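Local coordinates for alanine racemase (PDB 3HUR), which belongs to the alanine racemase family, joining an N-terminal TIM-barrel domain to a C-terminal domain built largely of beta strands, at residues Gly47-Pro50 / Leu51-Phe55; Asp292-Leu295 / Arg296-Lys300. One frame throughout, in Å; residues are numbered along the deposited sequence.

Each contact is local and lies within its own unbroken stretch of chain, so neither nests in the other nor crosses it. From the N terminus, contact 1 comes first: Gly47-Phe55 forms the start of helix 48-57 in the N-terminal barrel, on the path from strand 34-38 to its parallel neighbour 63-66. The chain completes the barrel before reaching contact 2, where a 3-10 turn at 293-297 leads from the loop after strand 281-286 into the short, weakly bonded strand 298-299. The centres of contact 1 and contact 2 are about 27 Å apart. Contact 1 packs against helices 16-30 and 69-77, whereas contact 2 rests on strands 251-263 and 334-339.

Contact 1. Residues Gly47-Pro50 / Leu51-Phe55; sequences GAIP and LAKAF
Leu51 meets Gly47 twice, through its amide and through its side chain. Leu51 N bonds to Gly47 O over 3.2 Å, approaching from a direction tilted out of the carbonyl plane. With CG beside the backbone N (chi1 -79°), the branch runs back along the helix, and CB, CG and CD1 of Leu51 all lie along Gly47 O, at 3.2 to 3.4 Å. Beyond it the leucine is buried against Leu16 and Ala19 of helix 16-30. Pro50 comes just before it, its ring closed on the backbone N. Having no N-H, the proline suits the first turn of a helix, where amides have no carbonyl four residues back within the helix; Pro50 O still accepts Ala54 N at 2.9 Å. This is the opening of helix 48-57, in the beta-alpha-beta passage of the TIM barrel from strand 34-38 to strand 63-66. Gly47 holds the N-cap position with a positive phi (121°), and the N-H of Ala48 is taken up by the carboxylate of Asp42. On another side of the helix, Ile49 O receives Lys53 N in an almost straight bond of 2.8 Å. The two side chains run alongside each other in the same direction, Ile49 CG2 touching Lys53 CE at 4.1 Å; beyond CE the lysine bends away from the isoleucine and gives NZ to the carbonyl of Ala78.

Contact 2. Residues Asp292-Leu295 / Arg296-Lys300; sequences DGWL and RRMQK. With SO4 (sulfate ion), chain C.
Arg296 folds back over the carbonyl oxygen of Gly293, three residues earlier. From CB, already near that oxygen, the chain sets CG between the backbone N and the carbonyl carbon (chi1 85°), which brings Arg296 CG to 3.6 Å from Gly293 O. CD passes alongside the same atom, and Arg296 NE lies 3.5 Å from Gly293 O. Beyond NE the guanidinium spreads over the glycine: the oxygen lies above one face, offset toward the rim, while CZ and NH1 skirt Gly293 CA. At the far end of the contact, Arg296 NH2 is 4.1 Å from Gly293 O. This face-on contact is not a hydrogen bond, though the positive group probably attracts the oxygen; the bond Gly293 O does accept, a weak one, is from Arg296 N.

The next carbonyls close a 3-10 turn, Trp294 O taking Arg297 N and Leu295 O taking Met298 N at 2.9 Å. Leu295 O also receives a weak bond from Lys300 NZ, which also donates to Met298 O at 3.2 Å, in its carbonyl plane. The lysine chain bends to get there, its CD lying against Leu295 CD2. Met298 CE reaches Trp294 CE3 at 4.0 Å, slantwise to the ring, both residues touching Leu337 of strand 334-339 and Val253 of strand 251-263.

At the start of the turn, Gly293 N bonds to sulfate O1 at 2.7 Å and Trp294 N lies 2.9 Å from sulfate O4; Arg369 binds the same ion. Backbone amides at the beginning of a helical turn, together with an arginine, make a setting that would favour an anion, although this sulfate probably came from the crystallisation liquor.

Contact 1. Residues Gly47-Pro50 / Leu51-Phe55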
loop_
_atom_site.group_PDB
_atom_site.type_symbol
_atom_site.label_atom_id
_atom_site.label_comp_id
_atom_site.label_asym_id
_atom_site.label_seq_id
_atom_site.Cartn_x
_atom_site.Cartn_y
_atom_site.Cartn_z
ATOM N N GLY A 47 -0.950 25.702 2.177
ATOM C CA GLY A 47 -0.067 26.762 1.707
ATOM C C GLY A 47 0.026 27.896 2.705
ATOM O O GLY A 47 -0.855 28.680 2.839
ATOM N N ALA A 48 1.124 27.996 3.404
ATOM C CA ALA A 48 1.198 28.946 4.507
ATOM C C ALA A 48 1.255 30.390 3.985
ATOM O O ALA A 48 0.609 31.281 4.487
ATOM C CB ALA A 48 2.372 28.621 5.379
ATOM N N ILE A 49 2.020 30.614 2.949
ATOM C CA ILE A 49 2.185 31.948 2.417
ATOM C C ILE A 49 0.878 32.563 1.935
ATOM O O ILE A 49 0.499 33.591 2.455
ATOM C CB ILE A 49 3.219 31.920 1.325
ATOM C CG1 ILE A 49 4.502 31.390 1.916
ATOM C CG2 ILE A 49 3.428 33.271 0.711
ATOM C CD1 ILE A 49 5.683 32.146 1.572
ATOM N N PRO A 50 0.178 31.935 0.961
ATOM C CA PRO A 50 -1.108 32.440 0.512
ATOM C C PRO A 50 -2.124 32.593 1.640
ATOM O O PRO A 50 -2.853 33.568 1.664
ATOM C CB PRO A 50 -1.584 31.393 -0.503
ATOM C CG PRO A 50 -0.521 30.413 -0.619
ATOM C CD PRO A 50 0.677 30.884 0.076
ATOM N N LEU A 51 -2.180 31.622 2.542
ATOM C CA LEU A 51 -3.037 31.737 3.727
ATOM C C LEU A 51 -2.630 32.994 4.580
ATOM O O LEU A 51 -3.441 33.861 4.832
ATOM C CB LEU A 51 -2.991 30.434 4.545
ATOM C CG LEU A 51 -3.846 29.246 4.057
ATOM C CD1 LEU A 51 -3.512 27.990 4.853
ATOM C CD2 LEU A 51 -5.330 29.546 4.106
ATOM N N ALA A 52 -1.356 33.112 4.916
ATOM C CA ALA A 52 -0.873 34.271 5.644
ATOM C C ALA A 52 -1.163 35.602 4.947
ATOM O O ALA A 52 -1.649 36.521 5.589
ATOM C CB ALA A 52 0.560 34.151 5.922
ATOM N N LYS A 53 -0.873 35.721 3.659
ATOM C CA LYS A 53 -1.195 36.927 2.926
ATOM C C LYS A 53 -2.688 37.216 2.978
ATOM O O LYS A 53 -3.081 38.354 3.137
ATOM C CB LYS A 53 -0.809 36.817 1.459
ATOM C CG LYS A 53 0.651 36.916 1.182
ATOM C CD LYS A 53 0.875 36.712 -0.308
ATOM C CE LYS A 53 2.329 36.913 -0.709
ATOM N NZ LYS A 53 2.703 38.373 -0.782
ATOM N N ALA A 54 -3.524 36.207 2.782
ATOM C CA ALA A 54 -4.961 36.421 2.898
ATOM C C ALA A 54 -5.326 36.942 4.312
ATOM O O ALA A 54 -6.208 37.773 4.453
ATOM C CB ALA A 54 -5.714 35.161 2.607
ATOM N N PHE A 55 -4.657 36.464 5.351
ATOM C CA PHE A 55 -5.025 36.926 6.673
ATOM C C PHE A 55 -4.538 38.358 6.944
ATOM O O PHE A 55 -5.196 39.072 7.708
ATOM C CB PHE A 55 -4.495 36.005 7.772
ATOM C CG PHE A 55 -4.968 34.586 7.684
ATOM C CD1 PHE A 55 -6.176 34.270 7.158
ATOM C CD2 PHE A 55 -4.169 33.560 8.146
ATOM C CE1 PHE A 55 -6.584 32.952 7.104
ATOM C CE2 PHE A 55 -4.571 32.265 8.097
ATOM C CZ PHE A 55 -5.767 31.953 7.567
#

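Contact 2. Residues Asp292-Leu295 / Arg296-Lys300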
loop_
_atom_site.group_PDB
_atom_site.type_symbol
_atom_site.label_atom_id
_atom_site.label_comp_id
_atom_site.label_asym_id
_atom_site.label_seq_id
_atom_site.Cartn_x
_atom_site.Cartn_y
_atom_site.Cartn_z
ATOM N N ASP A 292 -4.344 7.255 -8.164
ATOM C CA ASP A 292 -4.390 8.410 -7.299
ATOM C C ASP A 292 -4.782 7.982 -5.908
ATOM O O ASP A 292 -5.957 7.709 -5.624
ATOM C CB ASP A 292 -5.375 9.448 -7.841
ATOM C CG ASP A 292 -4.951 9.990 -9.219
ATOM O OD1 ASP A 292 -3.887 10.610 -9.295
ATOM O OD2 ASP A 292 -5.686 9.809 -10.217
ATOM N N GLY A 293 -3.784 7.925 -5.044
ATOM C CA GLY A 293 -3.967 7.477 -3.702
ATOM C C GLY A 293 -4.958 8.307 -2.954
ATOM O O GLY A 293 -5.651 7.784 -2.132
ATOM N N TRP A 294 -5.053 9.591 -3.235
ATOM C CA TRP A 294 -6.102 10.372 -2.639
ATOM C C TRP A 294 -7.505 9.873 -2.971
ATOM O O TRP A 294 -8.478 10.266 -2.321
ATOM C CB TRP A 294 -5.991 11.854 -3.066
ATOM C CG TRP A 294 -6.035 12.141 -4.568
ATOM C CD1 TRP A 294 -4.949 12.350 -5.398
ATOM C CD2 TRP A 294 -7.197 12.256 -5.403
ATOM N NE1 TRP A 294 -5.374 12.600 -6.657
ATOM C CE2 TRP A 294 -6.747 12.557 -6.696
ATOM C CE3 TRP A 294 -8.558 12.165 -5.175
ATOM C CZ2 TRP A 294 -7.612 12.726 -7.774
ATOM C CZ3 TRP A 294 -9.449 12.341 -6.252
ATOM C CH2 TRP A 294 -8.963 12.608 -7.539
ATOM N N LEU A 295 -7.653 9.056 -4.005
ATOM C CA LEU A 295 -9.015 8.712 -4.456
ATOM C C LEU A 295 -9.709 7.890 -3.388
ATOM O O LEU A 295 -10.945 7.928 -3.270
ATOM C CB LEU A 295 -9.038 7.958 -5.802
ATOM C CG LEU A 295 -10.425 7.731 -6.402
ATOM C CD1 LEU A 295 -11.049 9.032 -6.851
ATOM C CD2 LEU A 295 -10.359 6.783 -7.553
ATOM N N ARG A 296 -8.910 7.187 -2.584
ATOM C CA ARG A 296 -9.505 6.293 -1.615
ATOM C C ARG A 296 -10.135 7.018 -0.432
ATOM O O ARG A 296 -10.736 6.355 0.392
ATOM C CB ARG A 296 -8.558 5.140 -1.214
ATOM C CG ARG A 296 -7.548 5.407 -0.118
ATOM C CD ARG A 296 -6.320 4.448 -0.259
ATOM N NE ARG A 296 -5.037 5.114 0.090
ATOM C CZ ARG A 296 -3.850 4.882 -0.506
ATOM N NH1 ARG A 296 -3.728 4.004 -1.510
ATOM N NH2 ARG A 296 -2.771 5.570 -0.132
ATOM N N ARG A 297 -10.081 8.355 -0.363
ATOM C CA ARG A 297 -10.888 9.065 0.612
ATOM C C ARG A 297 -12.160 9.658 0.026
ATOM O O ARG A 297 -12.923 10.329 0.754
ATOM C CB ARG A 297 -10.088 10.157 1.329
ATOM C CG ARG A 297 -9.875 11.446 0.587
ATOM C CD ARG A 297 -9.647 12.616 1.543
ATOM N NE ARG A 297 -8.396 12.544 2.320
ATOM C CZ ARG A 297 -8.180 13.235 3.450
ATOM N NH1 ARG A 297 -9.106 14.057 3.912
ATOM N NH2 ARG A 297 -7.020 13.129 4.112
ATOM N N MET A 298 -12.398 9.421 -1.265
ATOM C CA MET A 298 -13.551 9.992 -1.938
ATOM C C MET A 298 -14.629 8.936 -2.221
ATOM O O MET A 298 -14.333 7.776 -2.498
ATOM C CB MET A 298 -13.139 10.652 -3.248
ATOM C CG MET A 298 -12.021 11.660 -3.154
ATOM S SD MET A 298 -12.357 13.120 -2.228
ATOM C CE MET A 298 -10.632 13.530 -2.088
ATOM N N GLN A 299 -15.884 9.344 -2.160
ATOM C CA GLN A 299 -16.950 8.454 -2.499
ATOM C C GLN A 299 -16.891 8.261 -4.003
ATOM O O GLN A 299 -16.589 9.192 -4.760
ATOM C CB GLN A 299 -18.304 9.023 -2.035
ATOM C CG GLN A 299 -18.819 10.239 -2.820
ATOM C CD GLN A 299 -20.325 10.444 -2.681
ATOM O OE1 GLN A 299 -20.829 10.853 -1.607
ATOM N NE2 GLN A 299 -21.061 10.155 -3.763
ATOM N N LYS A 300 -17.190 7.060 -4.453
ATOM C CA LYS A 300 -17.046 6.759 -5.851
ATOM C C LYS A 300 -18.384 6.497 -6.564
ATOM O O LYS A 300 -18.434 5.781 -7.568
ATOM C CB LYS A 300 -16.038 5.619 -5.995
ATOM C CG LYS A 300 -14.612 6.161 -5.873
ATOM C CD LYS A 300 -13.580 5.085 -5.594
ATOM C CE LYS A 300 -13.600 4.607 -4.140
ATOM N NZ LYS A 300 -12.568 5.254 -3.325
HETATM S S SO4 C . -1.280 10.486 -3.884
HETATM O O1 SO4 C . -1.699 9.660 -5.032
HETATM O O2 SO4 C . -0.073 9.763 -3.453
HETATM O O3 SO4 C . -1.128 11.944 -4.290
HETATM O O4 SO4 C . -2.323 10.457 -2.846
#